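Local coordinates for toll-like receptor 6, Variable lymphocyte receptor B (Mus musculus, PDB 3A79), which pairs with Toll-like receptor 2 to recognise diacyl lipopeptides in innate immunity, here as a mouse ectodomain fused to repeats of a hagfish variable lymphocyte receptor, at residues B[238-243]-B[268-273]; B[253-259]-B[279-285]; B[301-305]-B[332-336]. All coordinates share one frame. Numbering follows the deposited sequence.

Interaction 1 of 3, residues B[238-243]-B[268-273]; sequences LMTFLS and KLFQFF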
loop_
_atom_site.group_PDB
_atom_site.type_symbol
_atom_site.label_atom_id
_atom_site.label_comp_id
_atom_site.label_asym_id
_atom_site.label_seq_id
_atom_site.Cartn_x
_atom_site.Cartn_y
_atom_site.Cartn_z
ATOM N N LEU B 238 -7.272 -37.171 11.351
ATOM C CA LEU B 238 -6.915 -36.142 12.330
ATOM C C LEU B 238 -8.043 -35.818 13.293
ATOM O O LEU B 238 -7.806 -35.633 14.484
ATOM C CB LEU B 238 -6.473 -34.842 11.658
ATOM C CG LEU B 238 -6.192 -33.742 12.696
ATOM C CD1 LEU B 238 -5.035 -34.150 13.598
ATOM C CD2 LEU B 238 -5.915 -32.396 12.075
ATOM N N MET B 239 -9.266 -35.725 12.775
ATOM C CA MET B 239 -10.426 -35.418 13.612
ATOM C C MET B 239 -10.688 -36.509 14.647
ATOM O O MET B 239 -11.088 -36.221 15.775
ATOM C CB MET B 239 -11.671 -35.151 12.758
ATOM C CG MET B 239 -11.810 -33.694 12.278
ATOM S SD MET B 239 -13.078 -33.490 11.008
ATOM C CE MET B 239 -14.578 -33.855 11.924
ATOM N N THR B 240 -10.447 -37.759 14.257
ATOM C CA THR B 240 -10.560 -38.894 15.171
ATOM C C THR B 240 -9.486 -38.864 16.258
ATOM O O THR B 240 -9.766 -39.087 17.448
ATOM C CB THR B 240 -10.391 -40.212 14.428
ATOM O OG1 THR B 240 -11.428 -40.354 13.448
ATOM C CG2 THR B 240 -10.440 -41.348 15.397
ATOM N N PHE B 241 -8.249 -38.616 15.834
ATOM C CA PHE B 241 -7.129 -38.591 16.755
ATOM C C PHE B 241 -7.334 -37.494 17.792
ATOM O O PHE B 241 -6.938 -37.641 18.955
ATOM C CB PHE B 241 -5.816 -38.394 15.994
ATOM C CG PHE B 241 -4.641 -38.074 16.878
ATOM C CD1 PHE B 241 -3.845 -39.084 17.394
ATOM C CD2 PHE B 241 -4.329 -36.756 17.192
ATOM C CE1 PHE B 241 -2.758 -38.786 18.209
ATOM C CE2 PHE B 241 -3.245 -36.454 18.012
ATOM C CZ PHE B 241 -2.459 -37.467 18.521
ATOM N N LEU B 242 -7.969 -36.405 17.369
ATOM C CA LEU B 242 -8.173 -35.240 18.226
ATOM C C LEU B 242 -9.343 -35.482 19.153
ATOM O O LEU B 242 -9.379 -34.977 20.277
ATOM C CB LEU B 242 -8.478 -33.991 17.391
ATOM C CG LEU B 242 -7.381 -33.168 16.731
ATOM C CD1 LEU B 242 -7.990 -32.185 15.750
ATOM C CD2 LEU B 242 -6.609 -32.431 17.775
ATOM N N SER B 243 -10.308 -36.246 18.654
ATOM C CA SER B 243 -11.562 -36.472 19.361
ATOM C C SER B 243 -11.384 -36.802 20.837
ATOM O O SER B 243 -12.127 -36.298 21.670
ATOM C CB SER B 243 -12.378 -37.567 18.681
ATOM O OG SER B 243 -13.423 -37.998 19.535
ATOM N N LYS B 268 -14.053 -28.200 7.926
ATOM C CA LYS B 268 -14.331 -29.337 8.793
ATOM C C LYS B 268 -13.645 -29.189 10.159
ATOM O O LYS B 268 -14.277 -29.314 11.201
ATOM C CB LYS B 268 -13.903 -30.639 8.115
ATOM C CG LYS B 268 -14.762 -30.997 6.933
ATOM C CD LYS B 268 -14.369 -32.328 6.319
ATOM C CE LYS B 268 -15.412 -32.781 5.304
ATOM N NZ LYS B 268 -14.967 -33.961 4.513
ATOM N N LEU B 269 -12.348 -28.920 10.147
ATOM C CA LEU B 269 -11.608 -28.690 11.378
ATOM C C LEU B 269 -12.318 -27.705 12.309
ATOM O O LEU B 269 -12.491 -27.991 13.489
ATOM C CB LEU B 269 -10.186 -28.219 11.062
ATOM C CG LEU B 269 -9.160 -29.298 10.717
ATOM C CD1 LEU B 269 -7.856 -28.878 11.302
ATOM C CD2 LEU B 269 -9.558 -30.612 11.335
ATOM N N PHE B 270 -12.727 -26.548 11.788
ATOM C CA PHE B 270 -13.484 -25.582 12.589
ATOM C C PHE B 270 -14.747 -26.216 13.165
ATOM O O PHE B 270 -14.990 -26.129 14.364
ATOM C CB PHE B 270 -13.863 -24.326 11.784
ATOM C CG PHE B 270 -12.683 -23.509 11.337
ATOM C CD1 PHE B 270 -12.550 -23.121 10.007
ATOM C CD2 PHE B 270 -11.705 -23.135 12.234
ATOM C CE1 PHE B 270 -11.454 -22.380 9.578
ATOM C CE2 PHE B 270 -10.599 -22.388 11.809
ATOM C CZ PHE B 270 -10.478 -22.015 10.481
ATOM N N GLN B 271 -15.542 -26.851 12.307
ATOM C CA GLN B 271 -16.818 -27.454 12.717
ATOM C C GLN B 271 -16.630 -28.525 13.788
ATOM O O GLN B 271 -17.470 -28.685 14.670
ATOM C CB GLN B 271 -17.543 -28.072 11.520
ATOM C CG GLN B 271 -18.017 -27.086 10.488
ATOM C CD GLN B 271 -19.292 -26.397 10.897
ATOM O OE1 GLN B 271 -20.375 -26.968 10.792
ATOM N NE2 GLN B 271 -19.175 -25.153 11.354
ATOM N N PHE B 272 -15.531 -29.267 13.686
ATOM C CA PHE B 272 -15.190 -30.304 14.650
ATOM C C PHE B 272 -14.986 -29.707 16.033
ATOM O O PHE B 272 -15.323 -30.314 17.049
ATOM C CB PHE B 272 -13.918 -31.032 14.205
ATOM C CG PHE B 272 -13.275 -31.851 15.286
ATOM C CD1 PHE B 272 -13.659 -33.172 15.498
ATOM C CD2 PHE B 272 -12.289 -31.304 16.092
ATOM C CE1 PHE B 272 -13.076 -33.931 16.493
ATOM C CE2 PHE B 272 -11.700 -32.058 17.094
ATOM C CZ PHE B 272 -12.093 -33.374 17.295
ATOM N N PHE B 273 -14.437 -28.503 16.061
ATOM C CA PHE B 273 -14.083 -27.859 17.304
ATOM C C PHE B 273 -15.271 -27.180 17.963
ATOM O O PHE B 273 -15.344 -27.089 19.183
ATOM C CB PHE B 273 -12.983 -26.831 17.063
ATOM C CG PHE B 273 -11.609 -27.420 16.995
ATOM C CD1 PHE B 273 -10.849 -27.309 15.844
ATOM C CD2 PHE B 273 -11.070 -28.073 18.084
ATOM C CE1 PHE B 273 -9.578 -27.843 15.779
ATOM C CE2 PHE B 273 -9.806 -28.613 18.020
ATOM C CZ PHE B 273 -9.061 -28.498 16.866
#
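The ring of F272 is the main bump of this contact, and its hollow is the groove that M239, L242 and S243 form on the neighbouring helix. The two helices run nearly side by side, their axes 11.0 Å apart at closest approach and crossing at -23°, so side chains must fill the space between them. With chi1 at t, F272 reaches straight across: CE1 lies 3.1 Å from M239 O, and CZ lies 3.7 Å from L242 CB and 3.6 Å from S243 N. M239 CA sits over one ring face, while S243 N lies at the ring edge. With chi2 at t and chi3 at p, M239 reaches across and hooks its CE back to 3.7 Å from F272 CB, with SD 4.1 Å from K268 CB and CG 3.9 Å from L269 CD2. The sulfur is 5.4 Å from the F272 ring centroid, an oblique Met-aromatic contact. A second row of residues closes the gap on the side facing the strands: L238 CD2 meets L269 CD1 at 4.1 Å, and L242 CD1 meets F273 CZ at 4.0 Å. This buried row continues into the protein interior, with L238 and L242 packing on L225 of strand 222-229 and L269 and F273 on L256 and V254 of strand 252-261. The interlock is largely apolar, though the F272 ring also lies against M239 O and S243 N; K268 touches with CB while its amine leads away. Such near-parallel packing joins helices of successive turns in the Toll-like receptor 6 part, and is characteristic of the convex side of a leucine-rich-repeat solenoid.

Interaction 2 of 3, residues B[253-259]-B[279-285]; sequences NVTLQHI and EYLNIYN. With NAG (2-acetamido-2-deoxy-beta-D-glucopyranose), chain E; NAG (2-acetamido-2-deoxy-beta-D-glucopyranose), chain F.
A parallel beta-strand pairing, this contact joins neighbouring rungs of the sheet lining the concave side of the leucine-rich-repeat solenoid, in the Toll-like receptor 6 part. Strands 253-257 and 280-284 run 10° apart, axes 4.6 Å apart, and with helix 263-273 form a beta-alpha-beta unit. V254 pairs with L281, T255 with N282, L256 with I283 and Q257 with Y284. The backbone hydrogen bonds are V254 N to Y280 O (2.9 Å), N282 N to V254 O, L256 N to N282 O, Y284 N to L256 O and H258 N to Y284 O (2.8 Å each). V254, L256, L281 and I283 face helix 263-273; V254 CG1 lies 3.8 Å from L281 CD1. T255, Q257, N282 and Y284 line the concave face. N253 and N282 have chi1 at m: Y280 N donates weakly to N253 OD1 (3.4 Å), and N282 ND2 weakly to T255 OG1 (3.3 Å), whose position is less certain. H258 (phi/psi 61/42) and N285 (60/60, chi1 t) turn the chain; I259 CD1 meets I283 CG2 (3.3 Å). N285 ND2 bonds NAG (chain F) C1, and N253 ND2 NAG (chain E) C1, at 1.4 Å; C6 of the latter sugar lies over one Y280 ring face, 3.3 Å from Y280 CZ.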
loop_
_atom_site.group_PDB
_atom_site.type_symbol
_atom_site.label_atom_id
_atom_site.label_comp_id
_atom_site.label_asym_id
_atom_site.label_seq_id
_atom_site.Cartn_x
_atom_site.Cartn_y
_atom_site.Cartn_z
ATOM N N ASN B 253 -7.203 -24.864 25.733
ATOM C CA ASN B 253 -6.800 -24.182 24.526
ATOM C C ASN B 253 -6.259 -25.207 23.530
ATOM O O ASN B 253 -5.741 -26.251 23.918
ATOM C CB ASN B 253 -5.754 -23.113 24.853
ATOM C CG ASN B 253 -6.276 -22.044 25.819
ATOM O OD1 ASN B 253 -7.480 -21.785 25.885
ATOM N ND2 ASN B 253 -5.355 -21.411 26.563
ATOM N N VAL B 254 -6.413 -24.922 22.243
ATOM C CA VAL B 254 -5.835 -25.760 21.200
ATOM C C VAL B 254 -4.982 -24.921 20.235
ATOM O O VAL B 254 -5.370 -23.822 19.816
ATOM C CB VAL B 254 -6.914 -26.578 20.448
ATOM C CG1 VAL B 254 -6.349 -27.210 19.193
ATOM C CG2 VAL B 254 -7.456 -27.654 21.343
ATOM N N THR B 255 -3.803 -25.436 19.910
ATOM C CA THR B 255 -2.928 -24.769 18.969
ATOM C C THR B 255 -2.457 -25.701 17.860
ATOM O O THR B 255 -1.841 -26.740 18.116
ATOM C CB THR B 255 -1.732 -24.185 19.678
ATOM O OG1 THR B 255 -2.183 -23.167 20.574
ATOM C CG2 THR B 255 -0.765 -23.585 18.679
ATOM N N LEU B 256 -2.771 -25.317 16.626
ATOM C CA LEU B 256 -2.317 -26.022 15.434
ATOM C C LEU B 256 -1.135 -25.266 14.796
ATOM O O LEU B 256 -1.256 -24.090 14.495
ATOM C CB LEU B 256 -3.490 -26.142 14.453
ATOM C CG LEU B 256 -4.387 -27.393 14.538
ATOM C CD1 LEU B 256 -4.474 -27.955 15.951
ATOM C CD2 LEU B 256 -5.791 -27.160 13.939
ATOM N N GLN B 257 0.007 -25.928 14.611
ATOM C CA GLN B 257 1.198 -25.292 14.017
ATOM C C GLN B 257 1.636 -25.984 12.744
ATOM O O GLN B 257 1.721 -27.208 12.690
ATOM C CB GLN B 257 2.374 -25.311 14.983
ATOM C CG GLN B 257 2.750 -23.979 15.552
ATOM C CD GLN B 257 3.923 -24.090 16.507
ATOM O OE1 GLN B 257 3.771 -23.887 17.711
ATOM N NE2 GLN B 257 5.102 -24.428 15.975
ATOM N N HIS B 258 1.918 -25.202 11.713
ATOM C CA HIS B 258 2.346 -25.768 10.438
ATOM C C HIS B 258 1.339 -26.704 9.745
ATOM O O HIS B 258 1.726 -27.728 9.187
ATOM C CB HIS B 258 3.681 -26.464 10.644
ATOM C CG HIS B 258 4.615 -25.684 11.512
ATOM N ND1 HIS B 258 5.056 -26.141 12.735
ATOM C CD2 HIS B 258 5.159 -24.455 11.351
ATOM C CE1 HIS B 258 5.847 -25.236 13.282
ATOM N NE2 HIS B 258 5.926 -24.205 12.463
ATOM N N ILE B 259 0.060 -26.334 9.757
ATOM C CA ILE B 259 -0.990 -27.113 9.099
ATOM C C ILE B 259 -1.096 -26.751 7.632
ATOM O O ILE B 259 -1.432 -25.624 7.294
ATOM C CB ILE B 259 -2.377 -26.815 9.692
ATOM C CG1 ILE B 259 -2.259 -26.399 11.149
ATOM C CG2 ILE B 259 -3.311 -27.987 9.533
ATOM C CD1 ILE B 259 -1.906 -24.951 11.312
ATOM N N GLU B 279 -11.796 -23.179 24.407
ATOM C CA GLU B 279 -12.009 -21.754 24.676
ATOM C C GLU B 279 -11.187 -20.868 23.742
ATOM O O GLU B 279 -11.707 -19.933 23.138
ATOM C CB GLU B 279 -11.681 -21.423 26.140
ATOM C CG GLU B 279 -12.272 -20.101 26.626
ATOM C CD GLU B 279 -11.800 -19.705 28.020
ATOM O OE1 GLU B 279 -10.706 -20.149 28.449
ATOM O OE2 GLU B 279 -12.530 -18.930 28.682
ATOM N N TYR B 280 -9.898 -21.160 23.635
ATOM C CA TYR B 280 -9.052 -20.455 22.687
ATOM C C TYR B 280 -8.478 -21.402 21.634
ATOM O O TYR B 280 -7.839 -22.395 21.961
ATOM C CB TYR B 280 -7.934 -19.716 23.411
ATOM C CG TYR B 280 -8.413 -18.562 24.253
ATOM C CD1 TYR B 280 -9.062 -18.789 25.454
ATOM C CD2 TYR B 280 -8.205 -17.242 23.857
ATOM C CE1 TYR B 280 -9.501 -17.740 26.244
ATOM C CE2 TYR B 280 -8.644 -16.180 24.643
ATOM C CZ TYR B 280 -9.292 -16.443 25.842
ATOM O OH TYR B 280 -9.746 -15.426 26.657
ATOM N N LEU B 281 -8.722 -21.084 20.368
ATOM C CA LEU B 281 -8.174 -21.838 19.248
ATOM C C LEU B 281 -7.144 -21.002 18.503
ATOM O O LEU B 281 -7.437 -19.879 18.096
ATOM C CB LEU B 281 -9.294 -22.228 18.295
ATOM C CG LEU B 281 -8.853 -23.065 17.110
ATOM C CD1 LEU B 281 -8.005 -24.208 17.612
ATOM C CD2 LEU B 281 -10.071 -23.579 16.402
ATOM N N ASN B 282 -5.938 -21.539 18.334
ATOM C CA ASN B 282 -4.857 -20.814 17.658
ATOM C C ASN B 282 -4.254 -21.609 16.514
ATOM O O ASN B 282 -3.980 -22.799 16.650
ATOM C CB ASN B 282 -3.746 -20.455 18.641
ATOM C CG ASN B 282 -4.272 -19.834 19.910
ATOM O OD1 ASN B 282 -4.658 -18.668 19.925
ATOM N ND2 ASN B 282 -4.293 -20.611 20.989
ATOM N N ILE B 283 -4.043 -20.944 15.389
ATOM C CA ILE B 283 -3.439 -21.588 14.229
ATOM C C ILE B 283 -2.248 -20.764 13.732
ATOM O O ILE B 283 -2.356 -19.557 13.550
ATOM C CB ILE B 283 -4.484 -21.803 13.108
ATOM C CG1 ILE B 283 -5.594 -22.724 13.600
ATOM C CG2 ILE B 283 -3.835 -22.359 11.858
ATOM C CD1 ILE B 283 -6.849 -22.673 12.761
ATOM N N TYR B 284 -1.113 -21.425 13.534
ATOM C CA TYR B 284 0.135 -20.768 13.142
ATOM C C TYR B 284 0.682 -21.374 11.857
ATOM O O TYR B 284 0.854 -22.581 11.771
ATOM C CB TYR B 284 1.179 -20.944 14.242
ATOM C CG TYR B 284 1.033 -20.009 15.422
ATOM C CD1 TYR B 284 1.516 -18.707 15.358
ATOM C CD2 TYR B 284 0.437 -20.430 16.611
ATOM C CE1 TYR B 284 1.399 -17.839 16.438
ATOM C CE2 TYR B 284 0.315 -19.566 17.700
ATOM C CZ TYR B 284 0.799 -18.272 17.603
ATOM O OH TYR B 284 0.692 -17.396 18.660
ATOM N N ASN B 285 0.970 -20.546 10.859
ATOM C CA ASN B 285 1.550 -21.044 9.609
ATOM C C ASN B 285 0.607 -22.057 8.939
ATOM O O ASN B 285 0.951 -23.215 8.710
ATOM C CB ASN B 285 2.969 -21.591 9.876
ATOM C CG ASN B 285 3.629 -22.222 8.661
ATOM O OD1 ASN B 285 3.338 -21.880 7.509
ATOM N ND2 ASN B 285 4.561 -23.147 8.935
HETATM C C1 NAG E . -5.924 -20.437 27.474
HETATM C C2 NAG E . -4.983 -20.447 28.695
HETATM C C3 NAG E . -4.708 -19.119 29.412
HETATM C C4 NAG E . -5.052 -17.854 28.636
HETATM C C5 NAG E . -6.187 -18.035 27.648
HETATM C C6 NAG E . -6.099 -16.861 26.695
HETATM C C7 NAG E . -6.718 -21.776 29.887
HETATM C C8 NAG E . -7.805 -20.733 29.987
HETATM N N2 NAG E . -5.458 -21.361 29.730
HETATM O O3 NAG E . -3.333 -19.073 29.732
HETATM O O4 NAG E . -5.354 -16.808 29.544
HETATM O O5 NAG E . -6.020 -19.180 26.843
HETATM O O6 NAG E . -4.800 -16.866 26.134
HETATM O O7 NAG E . -6.979 -22.975 29.966
HETATM C C1 NAG F . 5.229 -23.693 7.774
HETATM C C2 NAG F . 6.690 -23.697 8.241
HETATM C C3 NAG F . 7.625 -24.572 7.418
HETATM C C4 NAG F . 6.974 -25.841 6.862
HETATM C C5 NAG F . 5.503 -25.695 6.483
HETATM C C6 NAG F . 4.900 -27.081 6.266
HETATM C C7 NAG F . 7.623 -21.720 9.376
HETATM C C8 NAG F . 7.345 -20.248 9.438
HETATM N N2 NAG F . 7.242 -22.350 8.250
HETATM O O3 NAG F . 8.690 -24.944 8.267
HETATM O O4 NAG F . 7.719 -26.284 5.739
HETATM O O5 NAG F . 4.765 -24.999 7.469
HETATM O O6 NAG F . 3.544 -26.992 5.884
HETATM O O7 NAG F . 8.174 -22.262 10.339
#

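Interaction 3 of 3, residues B[301-305]-B[332-336]; sequences ETALK and NIKML
From CA of E301 to K305 and of N332 to M335 the two chains run 5° apart; 301-305 is irregular, and 332-334 leads into strand 335-339. They are not evenly spaced: the CA atoms of E301 and N332 are 7.8 Å apart, those of K305 and I333 5.4 Å. T302 is extended (phi/psi -141/157), A303 bends the chain (-80/-21), L304 is polyproline-II-like (-49/123) and K305 turns in a helical conformation (-99/-30). Opposite, I333 is extended (-113/171), K334 turns much as K305 does (-85/-34), and M335 (-128/125) starts the strand. The backbone link is at this end: M335 N donates to K305 O at 3.0 Å, and K334 N donates weakly to the same oxygen at 3.5 Å. The bend at A303 is held by an ST turn, L304 N donating to T302 OG1 at 2.9 Å. L304 and I333 both point their CA-to-CB bonds toward the other segment, I333 with chi1 at p, and L304 CB meets I333 CG2 at 3.5 Å. T302 CG2 adds to this patch, 4.3 Å from I333 CG2 and 3.7 Å from N332 OD1. The all-trans K305 side chain passes M335, K305 CE lying 4.3 Å from M335 SD; its NZ has a weak hydrogen bond to Y280 OH. N332 OD1 is hydrogen-bonded to W274 NE1. Within the Toll-like receptor 6 solenoid, adjacent repeats here enter the parallel sheet: L304 packs on L281 of strand 278-288, and I333 on L307 of strand 306-314, while M335 continues the backbone pairing with L307.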
loop_
_atom_site.group_PDB
_atom_site.type_symbol
_atom_site.label_atom_id
_atom_site.label_comp_id
_atom_site.label_asym_id
_atom_site.label_seq_id
_atom_site.Cartn_x
_atom_site.Cartn_y
_atom_site.Cartn_z
ATOM N N GLU B 301 -24.187 -22.564 19.304
ATOM C CA GLU B 301 -23.621 -22.328 20.624
ATOM C C GLU B 301 -22.270 -23.013 20.735
ATOM O O GLU B 301 -22.144 -24.199 20.427
ATOM C CB GLU B 301 -24.560 -22.873 21.696
ATOM C CG GLU B 301 -24.975 -24.340 21.490
ATOM C CD GLU B 301 -26.331 -24.507 20.798
ATOM O OE1 GLU B 301 -26.705 -23.651 19.966
ATOM O OE2 GLU B 301 -27.027 -25.505 21.090
ATOM N N THR B 302 -21.260 -22.265 21.165
ATOM C CA THR B 302 -19.906 -22.803 21.263
ATOM C C THR B 302 -19.192 -22.304 22.509
ATOM O O THR B 302 -19.539 -21.262 23.052
ATOM C CB THR B 302 -19.062 -22.420 20.036
ATOM O OG1 THR B 302 -17.701 -22.818 20.241
ATOM C CG2 THR B 302 -19.109 -20.919 19.814
ATOM N N ALA B 303 -18.192 -23.050 22.960
ATOM C CA ALA B 303 -17.375 -22.606 24.078
ATOM C C ALA B 303 -16.312 -21.594 23.627
ATOM O O ALA B 303 -15.792 -20.814 24.438
ATOM C CB ALA B 303 -16.732 -23.795 24.767
ATOM N N LEU B 304 -16.005 -21.613 22.330
ATOM C CA LEU B 304 -15.003 -20.733 21.746
ATOM C C LEU B 304 -15.151 -19.270 22.125
ATOM O O LEU B 304 -16.176 -18.640 21.874
ATOM C CB LEU B 304 -15.023 -20.839 20.225
ATOM C CG LEU B 304 -13.948 -21.699 19.574
ATOM C CD1 LEU B 304 -13.764 -21.260 18.142
ATOM C CD2 LEU B 304 -12.642 -21.580 20.318
ATOM N N LYS B 305 -14.098 -18.724 22.708
ATOM C CA LYS B 305 -14.026 -17.296 22.944
ATOM C C LYS B 305 -13.192 -16.634 21.849
ATOM O O LYS B 305 -13.452 -15.484 21.484
ATOM C CB LYS B 305 -13.428 -17.017 24.324
ATOM C CG LYS B 305 -13.261 -15.545 24.664
ATOM C CD LYS B 305 -12.898 -15.381 26.142
ATOM C CE LYS B 305 -12.485 -13.953 26.493
ATOM N NZ LYS B 305 -12.012 -13.888 27.904
ATOM N N ASN B 332 -19.619 -16.985 15.465
ATOM C CA ASN B 332 -20.290 -16.446 16.645
ATOM C C ASN B 332 -19.435 -16.493 17.906
ATOM O O ASN B 332 -19.878 -16.953 18.961
ATOM C CB ASN B 332 -21.636 -17.131 16.883
ATOM C CG ASN B 332 -21.499 -18.620 17.152
ATOM O OD1 ASN B 332 -20.484 -19.231 16.821
ATOM N ND2 ASN B 332 -22.534 -19.214 17.751
ATOM N N ILE B 333 -18.210 -15.996 17.782
ATOM C CA ILE B 333 -17.299 -15.893 18.905
ATOM C C ILE B 333 -17.071 -14.415 19.225
ATOM O O ILE B 333 -17.501 -13.552 18.469
ATOM C CB ILE B 333 -15.980 -16.584 18.572
ATOM C CG1 ILE B 333 -15.385 -15.986 17.295
ATOM C CG2 ILE B 333 -16.208 -18.077 18.398
ATOM C CD1 ILE B 333 -14.462 -16.928 16.547
ATOM N N LYS B 334 -16.413 -14.124 20.345
ATOM C CA LYS B 334 -16.141 -12.740 20.741
ATOM C C LYS B 334 -14.883 -12.156 20.104
ATOM O O LYS B 334 -14.835 -10.967 19.802
ATOM C CB LYS B 334 -16.082 -12.592 22.267
ATOM C CG LYS B 334 -17.466 -12.393 22.890
ATOM C CD LYS B 334 -17.443 -12.325 24.416
ATOM C CE LYS B 334 -18.821 -12.690 24.983
ATOM N NZ LYS B 334 -18.800 -13.094 26.427
ATOM N N MET B 335 -13.865 -12.983 19.893
ATOM C CA MET B 335 -12.617 -12.481 19.333
ATOM C C MET B 335 -12.121 -13.252 18.119
ATOM O O MET B 335 -11.951 -14.467 18.176
ATOM C CB MET B 335 -11.534 -12.469 20.399
ATOM C CG MET B 335 -11.965 -11.850 21.697
ATOM S SD MET B 335 -10.786 -12.289 22.970
ATOM C CE MET B 335 -9.309 -11.526 22.283
ATOM N N LEU B 336 -11.885 -12.524 17.028
ATOM C CA LEU B 336 -11.284 -13.076 15.822
ATOM C C LEU B 336 -10.060 -12.265 15.438
ATOM O O LEU B 336 -10.169 -11.065 15.210
ATOM C CB LEU B 336 -12.269 -13.048 14.659
ATOM C CG LEU B 336 -11.701 -13.612 13.353
ATOM C CD1 LEU B 336 -11.263 -15.054 13.539
ATOM C CD2 LEU B 336 -12.708 -13.509 12.224
#

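How the interactions relate
Helix 263-273 of interaction 1 is the helix of the beta-alpha-beta unit whose strands form interaction 2, and both enclose the same solenoid core: L269 and F273 pack on L256 and V254, while F270 reaches I283. Interaction 2 is the more buried and is built from regular backbone hydrogen bonds, whereas the convex-side helices of interaction 1 meet through side-chain packing, the F272 ring also resting against the backbone of the other helix. Interaction 3, partly buried, mixes a short backbone link with a small apolar patch. It touches interaction 2 just before the strands begin, where E279 O and K305 N, 2.7 Å apart, are probably hydrogen-bonded. Interactions 1 and 3 do not touch, their centres about 17 Å apart.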